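Local coordinates for protein endonuclease 8-like L720 (Acanthamoeba polyphaga mimivirus, PDB 4MB7) that is an endonuclease VIII-like protein of the Fpg/Nei family, built from a beta-rich N-terminal part, a helical H2TH domain and a zinc site, at residues Y52-L55 against P61-V64; F88-I91 against I97-R100; F170-E175 against I183-A188; I219-E224 against K233-I238. All coordinates share one frame; numbering follows the deposited sequence.

Interaction 1: Y52-L55 against P61-V64; sequences YLML and PTYV
Val64 turns its CG1 methyl to the edge of the Tyr52 ring, near the ring plane. The meeting point is Tyr52 CD1, 3.9 Å from Val64 CG1. The two side chains cross at a slant. Tyr52 also stacks on the ring of Trp45. Further along the same face, Met54 runs over to Thr62. Its CG is anti to the backbone N (chi1 180°), and the chain stays extended to the tip. This carries Met54 CE to 3.7 Å from Thr62 CG2. The same Thr62 methyl sits 3.4 Å from Leu55 O, so it touches both a thioether end and a backbone carbonyl. The two segments belong to a beta hairpin, strands 50-56 and 63-70, within a four-stranded antiparallel sheet. It is one of two such sheets in the N-terminal part, consistent with the beta sandwich of the Fpg/Nei family. Helix 126-136 lies on the face of Tyr52 and Val64, touching them through Ser133 and Ile130. Leu55 and Tyr63 point to the other face and form a hydrogen-bonded pair. Leu55 N donates to Tyr63 O at 2.8 Å. Tyr63 N returns a bond to Leu55 O at 3.0 Å. Met54 and Val64 form the adjoining non-hydrogen-bonded pair. Here Val64 CA makes a CA-H...O contact of 3.3 Å with Leu53 O.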
loop_
_atom_site.group_PDB
_atom_site.type_symbol
_atom_site.label_atom_id
_atom_site.label_comp_id
_atom_site.label_asym_id
_atom_site.label_seq_id
_atom_site.Cartn_x
_atom_site.Cartn_y
_atom_site.Cartn_z
ATOM N N TYR A 52 9.563 1.524 2.857
ATOM C CA TYR A 52 11.005 1.433 2.654
ATOM C C TYR A 52 11.794 1.873 3.878
ATOM O O TYR A 52 11.427 2.832 4.557
ATOM C CB TYR A 52 11.432 2.266 1.442
ATOM C CG TYR A 52 10.852 1.795 0.128
ATOM C CD1 TYR A 52 11.532 0.880 -0.663
ATOM C CD2 TYR A 52 9.626 2.268 -0.323
ATOM C CE1 TYR A 52 11.009 0.448 -1.869
ATOM C CE2 TYR A 52 9.091 1.840 -1.528
ATOM C CZ TYR A 52 9.789 0.929 -2.296
ATOM O OH TYR A 52 9.269 0.492 -3.495
ATOM N N LEU A 53 12.890 1.166 4.137
ATOM C CA LEU A 53 13.757 1.437 5.277
ATOM C C LEU A 53 15.212 1.548 4.826
ATOM O O LEU A 53 15.814 0.564 4.400
ATOM C CB LEU A 53 13.613 0.322 6.316
ATOM C CG LEU A 53 14.605 0.292 7.481
ATOM C CD1 LEU A 53 14.558 1.593 8.257
ATOM C CD2 LEU A 53 14.315 -0.888 8.395
ATOM N N MET A 54 15.773 2.749 4.920
ATOM C CA MET A 54 17.161 2.972 4.519
ATOM C C MET A 54 18.115 2.797 5.696
ATOM O O MET A 54 17.944 3.417 6.745
ATOM C CB MET A 54 17.331 4.359 3.900
ATOM C CG MET A 54 18.756 4.676 3.462
ATOM S SD MET A 54 18.916 6.337 2.778
ATOM C CE MET A 54 20.679 6.423 2.477
ATOM N N LEU A 55 19.118 1.945 5.512
ATOM C CA LEU A 55 20.084 1.650 6.564
ATOM C C LEU A 55 21.493 2.021 6.122
ATOM O O LEU A 55 21.931 1.641 5.036
ATOM C CB LEU A 55 20.030 0.166 6.936
ATOM C CG LEU A 55 18.680 -0.390 7.394
ATOM C CD1 LEU A 55 18.773 -1.891 7.607
ATOM C CD2 LEU A 55 18.208 0.301 8.667
ATOM N N PRO A 61 28.412 -0.631 2.815
ATOM C CA PRO A 61 27.398 -0.338 1.798
ATOM C C PRO A 61 26.044 -0.000 2.413
ATOM O O PRO A 61 25.645 -0.590 3.419
ATOM C CB PRO A 61 27.313 -1.643 0.998
ATOM C CG PRO A 61 27.828 -2.691 1.918
ATOM C CD PRO A 61 28.891 -2.021 2.730
ATOM N N THR A 62 25.355 0.959 1.808
ATOM C CA THR A 62 24.009 1.328 2.222
ATOM C C THR A 62 23.009 0.311 1.681
ATOM O O THR A 62 23.145 -0.164 0.556
ATOM C CB THR A 62 23.649 2.740 1.717
ATOM O OG1 THR A 62 24.438 3.710 2.418
ATOM C CG2 THR A 62 22.171 3.048 1.938
ATOM N N TYR A 63 22.015 -0.035 2.492
ATOM C CA TYR A 63 20.967 -0.948 2.054
ATOM C C TYR A 63 19.577 -0.363 2.258
ATOM O O TYR A 63 19.369 0.503 3.108
ATOM C CB TYR A 63 21.068 -2.284 2.791
ATOM C CG TYR A 63 22.253 -3.128 2.383
ATOM C CD1 TYR A 63 22.271 -3.788 1.160
ATOM C CD2 TYR A 63 23.345 -3.276 3.225
ATOM C CE1 TYR A 63 23.352 -4.569 0.785
ATOM C CE2 TYR A 63 24.430 -4.054 2.859
ATOM C CZ TYR A 63 24.428 -4.698 1.641
ATOM O OH TYR A 63 25.508 -5.473 1.280
ATOM N N VAL A 64 18.626 -0.844 1.468
ATOM C CA VAL A 64 17.226 -0.485 1.647
ATOM C C VAL A 64 16.397 -1.747 1.832
ATOM O O VAL A 64 16.439 -2.657 1.007
ATOM C CB VAL A 64 16.677 0.313 0.450
ATOM C CG1 VAL A 64 15.173 0.534 0.602
ATOM C CG2 VAL A 64 17.407 1.643 0.317
#

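Interaction 2: F88-I91 against I97-R100; sequences FMII and IVLR
Ile90 holds CG1 anti to its carbonyl carbon (chi1 -53°), and a second bend at chi2 (-57°) swings CD1 across to Arg100. Ile90 CD1 packs 3.5 Å from Arg100 CG, against the extended aliphatic chain of the arginine. The other branch, Ile90 CG2, meets Val98 CG1 at 3.7 Å. Val98 CG1 also lies over one face of the Arg100 guanidinium, offset toward its rim. The charged end is held by polar groups: NE bonds to Thr84 OG1 and NH2 to Asn79 O. The arginine is thus buried with its carbon chain packed and its nitrogens bonded. Ile91 and Leu99 point to the opposite face as a hydrogen-bonded pair. Ile91 N donates to Leu99 O at 2.9 Å, and Leu99 N donates to Ile91 O at 2.8 Å. Arg100 CA adds a CA-H...O contact of 3.5 Å to Met89 O. The two segments form a beta hairpin in the centre of a four-stranded antiparallel sheet. Strand 21-25 flanks 89-93, with Ile21 and Ile24 touching Ile91. Strand 73-78 flanks 98-102 on the far side, and helix 27-32 reaches Met89 through Tyr29.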
loop_
_atom_site.group_PDB
_atom_site.type_symbol
_atom_site.label_atom_id
_atom_site.label_comp_id
_atom_site.label_asym_id
_atom_site.label_seq_id
_atom_site.Cartn_x
_atom_site.Cartn_y
_atom_site.Cartn_z
ATOM N N PHE A 88 8.363 -12.665 11.291
ATOM C CA PHE A 88 9.312 -12.933 10.215
ATOM C C PHE A 88 10.652 -12.254 10.459
ATOM O O PHE A 88 11.692 -12.745 10.024
ATOM C CB PHE A 88 8.748 -12.485 8.863
ATOM C CG PHE A 88 7.648 -13.365 8.338
ATOM C CD1 PHE A 88 7.251 -14.495 9.036
ATOM C CD2 PHE A 88 7.024 -13.070 7.135
ATOM C CE1 PHE A 88 6.240 -15.306 8.551
ATOM C CE2 PHE A 88 6.014 -13.880 6.644
ATOM C CZ PHE A 88 5.622 -14.999 7.354
ATOM N N MET A 89 10.622 -11.116 11.143
ATOM C CA MET A 89 11.842 -10.369 11.428
ATOM C C MET A 89 11.713 -9.564 12.715
ATOM O O MET A 89 10.658 -9.000 13.004
ATOM C CB MET A 89 12.210 -9.453 10.253
ATOM C CG MET A 89 13.566 -8.773 10.392
ATOM S SD MET A 89 14.166 -8.041 8.852
ATOM C CE MET A 89 12.971 -6.739 8.587
ATOM N N ILE A 90 12.797 -9.526 13.483
ATOM C CA ILE A 90 12.840 -8.819 14.754
ATOM C C ILE A 90 14.027 -7.874 14.765
ATOM O O ILE A 90 15.159 -8.301 14.570
ATOM C CB ILE A 90 13.029 -9.798 15.928
ATOM C CG1 ILE A 90 11.969 -10.894 15.885
ATOM C CG2 ILE A 90 12.982 -9.056 17.254
ATOM C CD1 ILE A 90 10.578 -10.355 15.904
ATOM N N ILE A 91 13.774 -6.590 14.988
ATOM C CA ILE A 91 14.860 -5.625 15.098
ATOM C C ILE A 91 14.803 -4.878 16.422
ATOM O O ILE A 91 13.865 -4.126 16.679
ATOM C CB ILE A 91 14.845 -4.599 13.950
ATOM C CG1 ILE A 91 14.937 -5.305 12.596
ATOM C CG2 ILE A 91 15.993 -3.612 14.113
ATOM C CD1 ILE A 91 15.043 -4.359 11.414
ATOM N N ILE A 97 13.604 -0.183 21.920
ATOM C CA ILE A 97 12.449 -0.368 21.048
ATOM C C ILE A 97 12.661 -1.603 20.180
ATOM O O ILE A 97 13.756 -1.826 19.667
ATOM C CB ILE A 97 12.212 0.870 20.157
ATOM C CG1 ILE A 97 11.667 2.028 20.994
ATOM C CG2 ILE A 97 11.254 0.548 19.013
ATOM C CD1 ILE A 97 11.313 3.249 20.182
ATOM N N VAL A 98 11.621 -2.419 20.034
ATOM C CA VAL A 98 11.701 -3.603 19.184
ATOM C C VAL A 98 10.654 -3.562 18.073
ATOM O O VAL A 98 9.459 -3.443 18.337
ATOM C CB VAL A 98 11.534 -4.903 19.996
ATOM C CG1 VAL A 98 11.595 -6.116 19.077
ATOM C CG2 VAL A 98 12.604 -4.998 21.075
ATOM N N LEU A 99 11.114 -3.653 16.829
ATOM C CA LEU A 99 10.219 -3.692 15.680
ATOM C C LEU A 99 9.992 -5.132 15.233
ATOM O O LEU A 99 10.943 -5.899 15.078
ATOM C CB LEU A 99 10.796 -2.869 14.525
ATOM C CG LEU A 99 10.969 -1.371 14.774
ATOM C CD1 LEU A 99 11.746 -0.723 13.638
ATOM C CD2 LEU A 99 9.620 -0.696 14.953
ATOM N N ARG A 100 8.731 -5.496 15.024
ATOM C CA ARG A 100 8.393 -6.863 14.634
ATOM C C ARG A 100 7.552 -6.917 13.360
ATOM O O ARG A 100 6.509 -6.270 13.266
ATOM C CB ARG A 100 7.676 -7.588 15.778
ATOM C CG ARG A 100 8.523 -7.739 17.034
ATOM C CD ARG A 100 7.837 -8.611 18.076
ATOM N NE ARG A 100 8.748 -9.000 19.151
ATOM C CZ ARG A 100 9.036 -8.237 20.202
ATOM N NH1 ARG A 100 8.491 -7.034 20.320
ATOM N NH2 ARG A 100 9.875 -8.675 21.132
#

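Interaction 3: F170-E175 against I183-A188; sequences FLLDQE and ILQQEA
A buried glutamine, Gln185, meets two leucines with the carbons of its side chain, and no hydrogen bond crosses the contact. Its CG stands between the backbone N and the carbonyl carbon (chi1 63°), a crowded position on a helix. The chain then bends again at chi2. This lays CB and CG against the leucines and leaves the amide to bond to other residues. Gln185 NE2 bonds to Asn182 OD1 and Thr265 OG1, while OE1 bonds to Thr168 OG1. Leu171 CB packs 3.9 Å from Gln185 CB, and Leu171 CD1 comes to 3.9 Å from Gln185 O. Leu172 comes in beside it, with its CD2 4.0 Å from Gln185 CG. Both leucines cross the glutamine at a slant. After Leu172 the chain folds into turns. Gln174 NE2 donates to Leu172 O at 3.1 Å, from above the carbonyl plane. The same amide bonds to Val180 O through NE2 and Gly179 N through OE1, which ties the turn to the approach of helix 182-191. Asp173 OD2 accepts from Glu175 N at 2.9 Å and forms an Asx turn. Leu184 and Ala188 touch helix 205-230. Two helices, 167-171 and 182-191, joined by turns and packed through Leu171, Leu172 and Gln185, match the helix-two-turn-helix (H2TH) motif of the Fpg/Nei family.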
loop_
_atom_site.group_PDB
_atom_site.type_symbol
_atom_site.label_atom_id
_atom_site.label_comp_id
_atom_site.label_asym_id
_atom_site.label_seq_id
_atom_site.Cartn_x
_atom_site.Cartn_y
_atom_site.Cartn_z
ATOM N N PHE A 170 -7.893 -1.859 -13.782
ATOM C CA PHE A 170 -7.161 -0.603 -13.891
ATOM C C PHE A 170 -7.009 0.097 -12.539
ATOM O O PHE A 170 -5.969 0.691 -12.257
ATOM C CB PHE A 170 -7.830 0.326 -14.907
ATOM C CG PHE A 170 -7.062 1.586 -15.175
ATOM C CD1 PHE A 170 -5.759 1.535 -15.639
ATOM C CD2 PHE A 170 -7.648 2.825 -14.977
ATOM C CE1 PHE A 170 -5.050 2.693 -15.891
ATOM C CE2 PHE A 170 -6.945 3.988 -15.228
ATOM C CZ PHE A 170 -5.645 3.923 -15.686
ATOM N N LEU A 171 -8.043 0.018 -11.706
ATOM C CA LEU A 171 -8.008 0.646 -10.387
ATOM C C LEU A 171 -7.028 -0.055 -9.454
ATOM O O LEU A 171 -6.604 0.512 -8.447
ATOM C CB LEU A 171 -9.400 0.665 -9.752
ATOM C CG LEU A 171 -10.436 1.601 -10.379
ATOM C CD1 LEU A 171 -11.729 1.553 -9.586
ATOM C CD2 LEU A 171 -9.902 3.023 -10.460
ATOM N N LEU A 172 -6.675 -1.291 -9.793
ATOM C CA LEU A 172 -5.745 -2.075 -8.991
ATOM C C LEU A 172 -4.325 -2.025 -9.552
ATOM O O LEU A 172 -3.411 -2.639 -9.002
ATOM C CB LEU A 172 -6.224 -3.521 -8.888
ATOM C CG LEU A 172 -7.484 -3.744 -8.053
ATOM C CD1 LEU A 172 -8.041 -5.140 -8.277
ATOM C CD2 LEU A 172 -7.181 -3.515 -6.580
ATOM N N ASP A 173 -4.148 -1.293 -10.648
ATOM C CA ASP A 173 -2.830 -1.114 -11.246
ATOM C C ASP A 173 -1.975 -0.243 -10.331
ATOM O O ASP A 173 -2.289 0.926 -10.103
ATOM C CB ASP A 173 -2.959 -0.472 -12.632
ATOM C CG ASP A 173 -1.677 -0.561 -13.444
ATOM O OD1 ASP A 173 -1.748 -0.988 -14.616
ATOM O OD2 ASP A 173 -0.602 -0.198 -12.923
ATOM N N GLN A 174 -0.890 -0.814 -9.818
ATOM C CA GLN A 174 -0.068 -0.136 -8.817
ATOM C C GLN A 174 0.884 0.898 -9.404
ATOM O O GLN A 174 1.578 1.600 -8.668
ATOM C CB GLN A 174 0.700 -1.156 -7.969
ATOM C CG GLN A 174 -0.208 -2.019 -7.115
ATOM C CD GLN A 174 -1.105 -1.189 -6.215
ATOM O OE1 GLN A 174 -0.626 -0.423 -5.379
ATOM N NE2 GLN A 174 -2.415 -1.329 -6.391
ATOM N N GLU A 175 0.916 0.994 -10.727
ATOM C CA GLU A 175 1.690 2.041 -11.376
ATOM C C GLU A 175 0.895 3.345 -11.387
ATOM O O GLU A 175 1.462 4.431 -11.274
ATOM C CB GLU A 175 2.062 1.635 -12.802
ATOM C CG GLU A 175 2.818 2.706 -13.569
ATOM C CD GLU A 175 3.292 2.230 -14.927
ATOM O OE1 GLU A 175 3.178 1.017 -15.205
ATOM O OE2 GLU A 175 3.779 3.068 -15.715
ATOM N N ILE A 183 -10.734 -3.464 -1.427
ATOM C CA ILE A 183 -11.843 -2.804 -0.748
ATOM C C ILE A 183 -12.110 -1.418 -1.338
ATOM O O ILE A 183 -13.255 -1.068 -1.619
ATOM C CB ILE A 183 -11.599 -2.692 0.768
ATOM C CG1 ILE A 183 -11.529 -4.084 1.399
ATOM C CG2 ILE A 183 -12.693 -1.867 1.429
ATOM C CD1 ILE A 183 -11.384 -4.068 2.906
ATOM N N LEU A 184 -11.047 -0.645 -1.532
ATOM C CA LEU A 184 -11.160 0.712 -2.063
ATOM C C LEU A 184 -11.772 0.753 -3.459
ATOM O O LEU A 184 -12.656 1.567 -3.730
ATOM C CB LEU A 184 -9.793 1.398 -2.087
ATOM C CG LEU A 184 -9.280 1.980 -0.770
ATOM C CD1 LEU A 184 -7.818 2.393 -0.902
ATOM C CD2 LEU A 184 -10.134 3.164 -0.345
ATOM N N GLN A 185 -11.297 -0.120 -4.342
ATOM C CA GLN A 185 -11.745 -0.110 -5.730
ATOM C C GLN A 185 -13.247 -0.368 -5.872
ATOM O O GLN A 185 -13.915 0.292 -6.664
ATOM C CB GLN A 185 -10.921 -1.083 -6.587
ATOM C CG GLN A 185 -11.041 -2.549 -6.201
ATOM C CD GLN A 185 -12.123 -3.270 -6.985
ATOM O OE1 GLN A 185 -12.692 -2.719 -7.927
ATOM N NE2 GLN A 185 -12.411 -4.508 -6.602
ATOM N N GLN A 186 -13.782 -1.305 -5.095
ATOM C CA GLN A 186 -15.198 -1.647 -5.215
ATOM C C GLN A 186 -16.108 -0.675 -4.462
ATOM O O GLN A 186 -17.243 -0.436 -4.877
ATOM C CB GLN A 186 -15.462 -3.098 -4.800
ATOM C CG GLN A 186 -15.128 -3.436 -3.360
ATOM C CD GLN A 186 -15.105 -4.935 -3.116
ATOM O OE1 GLN A 186 -16.086 -5.518 -2.659
ATOM N NE2 GLN A 186 -13.979 -5.567 -3.430
ATOM N N GLU A 187 -15.610 -0.114 -3.364
ATOM C CA GLU A 187 -16.351 0.914 -2.641
ATOM C C GLU A 187 -16.478 2.174 -3.493
ATOM O O GLU A 187 -17.529 2.818 -3.519
ATOM C CB GLU A 187 -15.670 1.247 -1.312
ATOM C CG GLU A 187 -15.875 0.203 -0.225
ATOM C CD GLU A 187 -17.303 0.161 0.285
ATOM O OE1 GLU A 187 -17.959 1.223 0.314
ATOM O OE2 GLU A 187 -17.769 -0.936 0.656
ATOM N N ALA A 188 -15.404 2.519 -4.196
ATOM C CA ALA A 188 -15.402 3.693 -5.059
ATOM C C ALA A 188 -16.317 3.486 -6.261
ATOM O O ALA A 188 -17.044 4.395 -6.663
ATOM C CB ALA A 188 -13.994 4.010 -5.519
#

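Interaction 4: I219-E224 against K233-I238; sequences IDLLYE and KEFGPI
The ring of Phe235 has Glu224 CB above one face, offset toward the rim. Glu224 CG approaches the same ring obliquely, 3.6 Å from Phe235 CE1. The Glu224 carboxylate is turned 73° to the ring plane. The contact joins helix 205-230 of the H2TH domain to the loop that follows it. That loop leads on toward the zinc-binding residues, which begin at Cys247. Leu221 also meets the ring: Leu221 CD2 is 4.0 Å from Phe235 CZ, and Leu221 O lies obliquely, 3.8 Å from Phe235 CE2. Phe228, further along the helix, meets Phe235 edge-to-face. Phe235 holds its CG anti to the backbone N (chi1 -172°), which sends the ring toward the helix. Ile238 packs a little further on. Its CD1 lies 3.6 Å from Leu222 CD2, with the two side chains crossing at about a right angle. Leu221 CB touches the same methyl more loosely, at 4.2 Å from Ile238 CD1. No hydrogen bond spans the two segments, and the contact lies near the surface. Within the loop, Glu234 OE1 takes a bond of 2.9 Å from Gly236 N, received on the anti side, 30° out of the carboxylate plane.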
loop_
_atom_site.group_PDB
_atom_site.type_symbol
_atom_site.label_atom_id
_atom_site.label_comp_id
_atom_site.label_asym_id
_atom_site.label_seq_id
_atom_site.Cartn_x
_atom_site.Cartn_y
_atom_site.Cartn_z
ATOM N N ILE A 219 -10.478 7.077 1.378
ATOM C CA ILE A 219 -9.188 7.025 2.058
ATOM C C ILE A 219 -9.161 8.011 3.225
ATOM O O ILE A 219 -8.669 7.691 4.310
ATOM C CB ILE A 219 -8.024 7.311 1.089
ATOM C CG1 ILE A 219 -7.865 6.154 0.101
ATOM C CG2 ILE A 219 -6.721 7.530 1.853
ATOM C CD1 ILE A 219 -6.881 6.433 -1.016
ATOM N N ASP A 220 -9.707 9.204 2.999
ATOM C CA ASP A 220 -9.821 10.213 4.051
ATOM C C ASP A 220 -10.678 9.711 5.210
ATOM O O ASP A 220 -10.345 9.925 6.376
ATOM C CB ASP A 220 -10.426 11.506 3.500
ATOM C CG ASP A 220 -9.479 12.257 2.587
ATOM O OD1 ASP A 220 -8.252 12.023 2.661
ATOM O OD2 ASP A 220 -9.969 13.093 1.798
ATOM N N LEU A 221 -11.788 9.058 4.878
ATOM C CA LEU A 221 -12.696 8.517 5.884
ATOM C C LEU A 221 -12.025 7.417 6.701
ATOM O O LEU A 221 -12.164 7.371 7.920
ATOM C CB LEU A 221 -13.970 7.977 5.230
ATOM C CG LEU A 221 -14.951 9.005 4.663
ATOM C CD1 LEU A 221 -16.097 8.310 3.940
ATOM C CD2 LEU A 221 -15.483 9.899 5.771
ATOM N N LEU A 222 -11.302 6.533 6.019
ATOM C CA LEU A 222 -10.569 5.468 6.692
ATOM C C LEU A 222 -9.499 6.038 7.613
ATOM O O LEU A 222 -9.284 5.531 8.713
ATOM C CB LEU A 222 -9.938 4.520 5.672
ATOM C CG LEU A 222 -10.891 3.544 4.980
ATOM C CD1 LEU A 222 -10.232 2.928 3.761
ATOM C CD2 LEU A 222 -11.331 2.460 5.952
ATOM N N TYR A 223 -8.835 7.099 7.168
ATOM C CA TYR A 223 -7.802 7.728 7.982
ATOM C C TYR A 223 -8.408 8.441 9.185
ATOM O O TYR A 223 -7.862 8.396 10.286
ATOM C CB TYR A 223 -6.964 8.703 7.154
ATOM C CG TYR A 223 -5.766 9.240 7.902
ATOM C CD1 TYR A 223 -4.653 8.440 8.131
ATOM C CD2 TYR A 223 -5.748 10.542 8.382
ATOM C CE1 TYR A 223 -3.553 8.924 8.818
ATOM C CE2 TYR A 223 -4.654 11.034 9.069
ATOM C CZ TYR A 223 -3.560 10.221 9.283
ATOM O OH TYR A 223 -2.470 10.707 9.965
ATOM N N GLU A 224 -9.543 9.096 8.964
ATOM C CA GLU A 224 -10.249 9.790 10.035
ATOM C C GLU A 224 -10.754 8.801 11.083
ATOM O O GLU A 224 -10.767 9.103 12.275
ATOM C CB GLU A 224 -11.414 10.611 9.468
ATOM C CG GLU A 224 -12.192 11.414 10.506
ATOM C CD GLU A 224 -11.435 12.631 11.016
ATOM O OE1 GLU A 224 -10.307 12.889 10.542
ATOM O OE2 GLU A 224 -11.975 13.337 11.892
ATOM N N LYS A 233 -12.259 7.057 20.549
ATOM C CA LYS A 233 -13.610 7.285 20.045
ATOM C C LYS A 233 -13.954 6.312 18.924
ATOM O O LYS A 233 -13.076 5.650 18.372
ATOM C CB LYS A 233 -13.752 8.721 19.541
ATOM C CG LYS A 233 -13.265 9.774 20.521
ATOM C CD LYS A 233 -13.245 11.151 19.879
ATOM C CE LYS A 233 -12.557 12.170 20.774
ATOM N NZ LYS A 233 -12.431 13.497 20.110
ATOM N N GLU A 234 -15.238 6.230 18.592
ATOM C CA GLU A 234 -15.686 5.400 17.480
ATOM C C GLU A 234 -16.261 6.265 16.366
ATOM O O GLU A 234 -17.197 7.035 16.580
ATOM C CB GLU A 234 -16.717 4.368 17.944
ATOM C CG GLU A 234 -17.368 3.590 16.808
ATOM C CD GLU A 234 -16.366 2.811 15.973
ATOM O OE1 GLU A 234 -16.523 2.775 14.733
ATOM O OE2 GLU A 234 -15.427 2.231 16.556
ATOM N N PHE A 235 -15.691 6.130 15.173
ATOM C CA PHE A 235 -16.086 6.950 14.035
ATOM C C PHE A 235 -17.393 6.460 13.415
ATOM O O PHE A 235 -18.197 7.257 12.938
ATOM C CB PHE A 235 -14.966 6.972 12.993
ATOM C CG PHE A 235 -15.200 7.935 11.863
ATOM C CD1 PHE A 235 -15.344 9.289 12.111
ATOM C CD2 PHE A 235 -15.255 7.487 10.554
ATOM C CE1 PHE A 235 -15.554 10.181 11.071
ATOM C CE2 PHE A 235 -15.460 8.371 9.511
ATOM C CZ PHE A 235 -15.611 9.720 9.771
ATOM N N GLY A 236 -17.603 5.149 13.433
ATOM C CA GLY A 236 -18.797 4.563 12.850
ATOM C C GLY A 236 -18.503 3.882 11.527
ATOM O O GLY A 236 -17.438 4.088 10.947
ATOM N N PRO A 237 -19.449 3.067 11.039
ATOM C CA PRO A 237 -19.257 2.318 9.791
ATOM C C PRO A 237 -19.155 3.239 8.580
ATOM O O PRO A 237 -19.784 4.298 8.559
ATOM C CB PRO A 237 -20.520 1.455 9.704
ATOM C CG PRO A 237 -21.536 2.190 10.505
ATOM C CD PRO A 237 -20.778 2.832 11.627
ATOM N N ILE A 238 -18.358 2.845 7.590
ATOM C CA ILE A 238 -18.189 3.642 6.377
ATOM C C ILE A 238 -18.288 2.795 5.111
ATOM O O ILE A 238 -18.449 3.329 4.014
ATOM C CB ILE A 238 -16.838 4.384 6.354
ATOM C CG1 ILE A 238 -15.683 3.387 6.278
ATOM C CG2 ILE A 238 -16.696 5.298 7.564
ATOM C CD1 ILE A 238 -14.589 3.815 5.335
#

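How the interactions relate
Interactions 1 and 2 are both beta hairpins, in two separate sheets of the N-terminal part. Their centres lie about 16 Å apart and they do not touch. Each pairs backbone hydrogen bonds with side-chain packing. Interactions 3 and 4 lie in the helical part and have no hydrogen bond between their segments. Interaction 3 is buried, while interaction 4 is a surface contact. Interaction 2 is also buried, and interaction 1 only partly so. Interactions 3 and 4 adjoin: Leu184 CD2 of helix 182-191 packs 3.8 Å from Ile219 CG1 of helix 205-230. Helices 182-191 and 205-230, which follow each other in the chain, thus link the two contacts.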